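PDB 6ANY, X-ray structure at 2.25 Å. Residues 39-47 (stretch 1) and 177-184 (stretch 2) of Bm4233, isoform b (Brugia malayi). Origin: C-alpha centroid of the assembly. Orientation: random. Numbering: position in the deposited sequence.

Stretch 1 (39-47) YMPRGKNML
Stretch 2 (177-184) IYELGEPC

The centre of this contact is the ring of Tyr-178, a buried side chain whose CA-to-CB bond points toward stretch 1 and whose rotamer (chi1 60°, p; chi2 -88°) lays the phenol along the chain from Met-40 to Gly-43. Met-40 (m, m, m) and the peptide units that follow it line the ring edge; Met-40 CE is 4.4 Å from Tyr-178 CE1. Met-46 (chi1 t, chi2 p, chi3 p) bends its end inward until CE lies 3.7 Å from Tyr-178 CG. Methionine suits such places because its flexible thioether can fit against an aromatic ring. At the far end of the ring the hydroxyl finds a polar partner: Tyr-178 OH donates to Pro-41 O at 2.7 Å, so the one polar atom of the side chain is satisfied within a largely apolar setting. Pro-41, C-gamma endo, points its CA-to-CB bond toward stretch 2, and its CB meets Leu-180 CD2 at 3.5 Å; Leu-180 (m, t) starts away from stretch 1, but its end returns to make this contact.

Gly-43 passes beside the tyrosine, its CA 3.7 Å from Tyr-178 CE2. An ideal CB here would fall 2.5 Å from Tyr-178 CD2, a clash, so the close passage depends on glycine. The same CA approaches Glu-179 O at 3.2 Å in a CA-H...O contact.

Around this centre the backbones run antiparallel, both largely extended. Gly-43 (phi/psi -126/154) pairs with Leu-180 (-72/124) as a non-hydrogen-bonded bridge, CA to CA 4.5 Å, and Lys-44 (-128/164) lies across from Glu-179 (-76/135) with their CA atoms 5.5 Å apart. Lys-44 N donates to Glu-179 O at 2.9 Å, and on the other side of Gly-43 the Gly-181 N gives a longer bond, 3.2 Å, to Arg-42 O. Gly-181 is extended at 175/-159; an ideal CB on it would lie 2.3 Å from Lys-44 CD, so its bareness leaves room for the lysine chain. Asn-45 then turns the chain with a left-handed 53/32. Beside this turn a water donates to Lys-44 O at 2.8 Å and, weakly, to Asn-45 O at 2.9 Å, while accepting from Glu-179 N at 3.1 Å, joining the two backbones.

Charged and amide groups form the polar edge. Lys-44 (p, t, t, t) and Glu-179 (m, t, chi3 25°) share one face of the pairing, yet Lys-44 NZ stays 4.3 Å from Glu-179 OE1, beyond a salt bridge. The carboxylate instead accepts from Asn-45 (chi1 m, chi2 -37°), whose ND2 reaches Glu-179 OE1 at 3.1 Å. Farther out, Arg-42 (m, t, p, chi4 86°) forms a two-pronged salt bridge with Glu-182 (t, p, chi3 171°): Arg-42 NE donates to Glu-182 OE2 at 3.0 Å, and Arg-42 NH2 bonds weakly to Glu-182 OE1 at 2.9 Å. The carboxylate meets the guanidinium edge, leaving one planar face to be covered by Pro-183 CG.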

# COMPACT_ATOMS: atom_id res chain seq x y z
N TYR A 39 13.82 15.42 1.98
CA TYR A 39 13.76 14.07 1.41
C TYR A 39 13.74 12.98 2.47
O TYR A 39 14.40 13.06 3.44
CB TYR A 39 14.91 13.83 0.46
CG TYR A 39 14.74 14.60 -0.84
CD1 TYR A 39 13.69 14.31 -1.70
CD2 TYR A 39 15.63 15.62 -1.19
CE1 TYR A 39 13.49 15.02 -2.86
CE2 TYR A 39 15.46 16.33 -2.37
CZ TYR A 39 14.37 16.01 -3.20
OH TYR A 39 14.19 16.66 -4.35
N MET A 40 12.95 11.95 2.23
CA MET A 40 12.93 10.81 3.09
C MET A 40 14.22 10.06 2.93
O MET A 40 14.85 10.16 1.90
CB MET A 40 11.73 9.93 2.74
CG MET A 40 10.41 10.58 3.18
SD MET A 40 10.11 10.44 4.98
CE MET A 40 9.64 8.75 5.23
N PRO A 41 14.62 9.32 3.96
CA PRO A 41 15.97 8.72 3.95
C PRO A 41 16.02 7.55 3.01
O PRO A 41 15.03 6.87 2.84
CB PRO A 41 16.16 8.24 5.40
CG PRO A 41 14.80 8.23 6.02
CD PRO A 41 14.04 9.30 5.31
N ARG A 42 17.17 7.30 2.43
CA ARG A 42 17.41 6.12 1.62
C ARG A 42 17.24 4.85 2.43
O ARG A 42 17.55 4.84 3.61
CB ARG A 42 18.77 6.15 0.91
CG ARG A 42 18.80 7.14 -0.24
CD ARG A 42 20.22 7.39 -0.79
NE ARG A 42 20.68 6.33 -1.68
CZ ARG A 42 20.45 6.26 -2.98
NH1 ARG A 42 19.74 7.20 -3.58
NH2 ARG A 42 20.95 5.26 -3.71
N GLY A 43 16.66 3.83 1.79
CA GLY A 43 16.29 2.60 2.42
C GLY A 43 16.84 1.34 1.79
O GLY A 43 17.20 1.35 0.60
N LYS A 44 16.97 0.28 2.62
CA LYS A 44 17.41 -1.04 2.17
C LYS A 44 16.42 -2.05 2.65
O LYS A 44 15.55 -1.76 3.52
CB LYS A 44 18.81 -1.38 2.66
CG LYS A 44 18.90 -1.67 4.15
CD LYS A 44 20.32 -1.92 4.57
CE LYS A 44 20.36 -2.86 5.75
NZ LYS A 44 21.66 -2.64 6.48
N ASN A 45 16.50 -3.22 2.07
CA ASN A 45 15.57 -4.32 2.35
C ASN A 45 14.05 -3.96 2.23
O ASN A 45 13.22 -4.50 2.93
CB ASN A 45 15.86 -4.95 3.70
CG ASN A 45 17.15 -5.74 3.70
OD1 ASN A 45 17.48 -6.38 2.74
ND2 ASN A 45 17.87 -5.67 4.79
N MET A 46 13.70 -3.05 1.32
CA MET A 46 12.28 -2.73 1.09
C MET A 46 11.79 -3.81 0.13
O MET A 46 12.26 -3.90 -0.99
CB MET A 46 12.15 -1.33 0.51
CG MET A 46 10.78 -0.95 -0.04
SD MET A 46 9.69 -0.49 1.32
CE MET A 46 10.21 1.13 1.65
N LEU A 47 10.85 -4.63 0.59
CA LEU A 47 10.36 -5.76 -0.22
C LEU A 47 9.50 -5.34 -1.41
O LEU A 47 8.71 -4.38 -1.33
CB LEU A 47 9.58 -6.76 0.66
CG LEU A 47 10.42 -7.40 1.78
CD1 LEU A 47 9.61 -8.30 2.69
CD2 LEU A 47 11.68 -8.12 1.21
N ILE A 177 9.67 1.94 9.90
CA ILE A 177 8.79 1.78 8.74
C ILE A 177 9.54 0.97 7.66
O ILE A 177 9.01 -0.00 7.08
CB ILE A 177 8.38 3.15 8.20
CG1 ILE A 177 7.56 3.89 9.29
CG2 ILE A 177 7.58 3.00 6.88
CD1 ILE A 177 7.59 5.37 9.15
N TYR A 178 10.78 1.37 7.43
CA TYR A 178 11.71 0.61 6.62
C TYR A 178 13.14 0.81 7.10
O TYR A 178 13.40 1.74 7.80
CB TYR A 178 11.58 0.98 5.13
CG TYR A 178 11.85 2.42 4.76
CD1 TYR A 178 10.83 3.35 4.78
CD2 TYR A 178 13.11 2.84 4.30
CE1 TYR A 178 11.03 4.67 4.43
CE2 TYR A 178 13.36 4.18 3.95
CZ TYR A 178 12.31 5.11 4.03
OH TYR A 178 12.50 6.45 3.68
N GLU A 179 14.04 -0.09 6.76
CA GLU A 179 15.45 -0.03 7.24
C GLU A 179 16.23 1.05 6.48
O GLU A 179 16.13 1.15 5.27
CB GLU A 179 16.20 -1.36 7.10
CG GLU A 179 15.55 -2.52 7.78
CD GLU A 179 16.29 -3.84 7.48
OE1 GLU A 179 17.54 -3.74 7.17
OE2 GLU A 179 15.60 -4.93 7.56
N LEU A 180 17.00 1.85 7.22
CA LEU A 180 17.92 2.84 6.66
C LEU A 180 19.12 2.18 6.02
O LEU A 180 19.78 1.35 6.62
CB LEU A 180 18.42 3.79 7.71
CG LEU A 180 17.31 4.63 8.41
CD1 LEU A 180 17.96 5.60 9.36
CD2 LEU A 180 16.53 5.43 7.40
N GLY A 181 19.34 2.47 4.74
CA GLY A 181 20.45 1.89 4.02
C GLY A 181 20.41 2.28 2.58
O GLY A 181 19.74 3.24 2.17
N GLU A 182 21.08 1.50 1.77
CA GLU A 182 21.09 1.69 0.31
C GLU A 182 20.17 0.66 -0.41
O GLU A 182 20.14 -0.54 -0.04
CB GLU A 182 22.55 1.57 -0.13
CG GLU A 182 22.84 2.12 -1.50
CD GLU A 182 22.94 3.65 -1.57
OE1 GLU A 182 23.35 4.10 -2.68
OE2 GLU A 182 22.62 4.37 -0.58
N PRO A 183 19.45 1.08 -1.45
CA PRO A 183 18.73 0.12 -2.26
C PRO A 183 19.65 -0.99 -2.82
O PRO A 183 20.79 -0.73 -3.15
CB PRO A 183 18.13 0.98 -3.36
CG PRO A 183 18.01 2.34 -2.74
CD PRO A 183 19.29 2.44 -2.00
N CYS A 184 19.13 -2.21 -2.91
CA CYS A 184 19.94 -3.32 -3.36
C CYS A 184 20.39 -3.15 -4.86
O CYS A 184 19.63 -2.67 -5.75
CB CYS A 184 19.15 -4.63 -3.18
SG CYS A 184 17.74 -4.84 -4.31
O HOH W 1 13.10 -2.26 4.81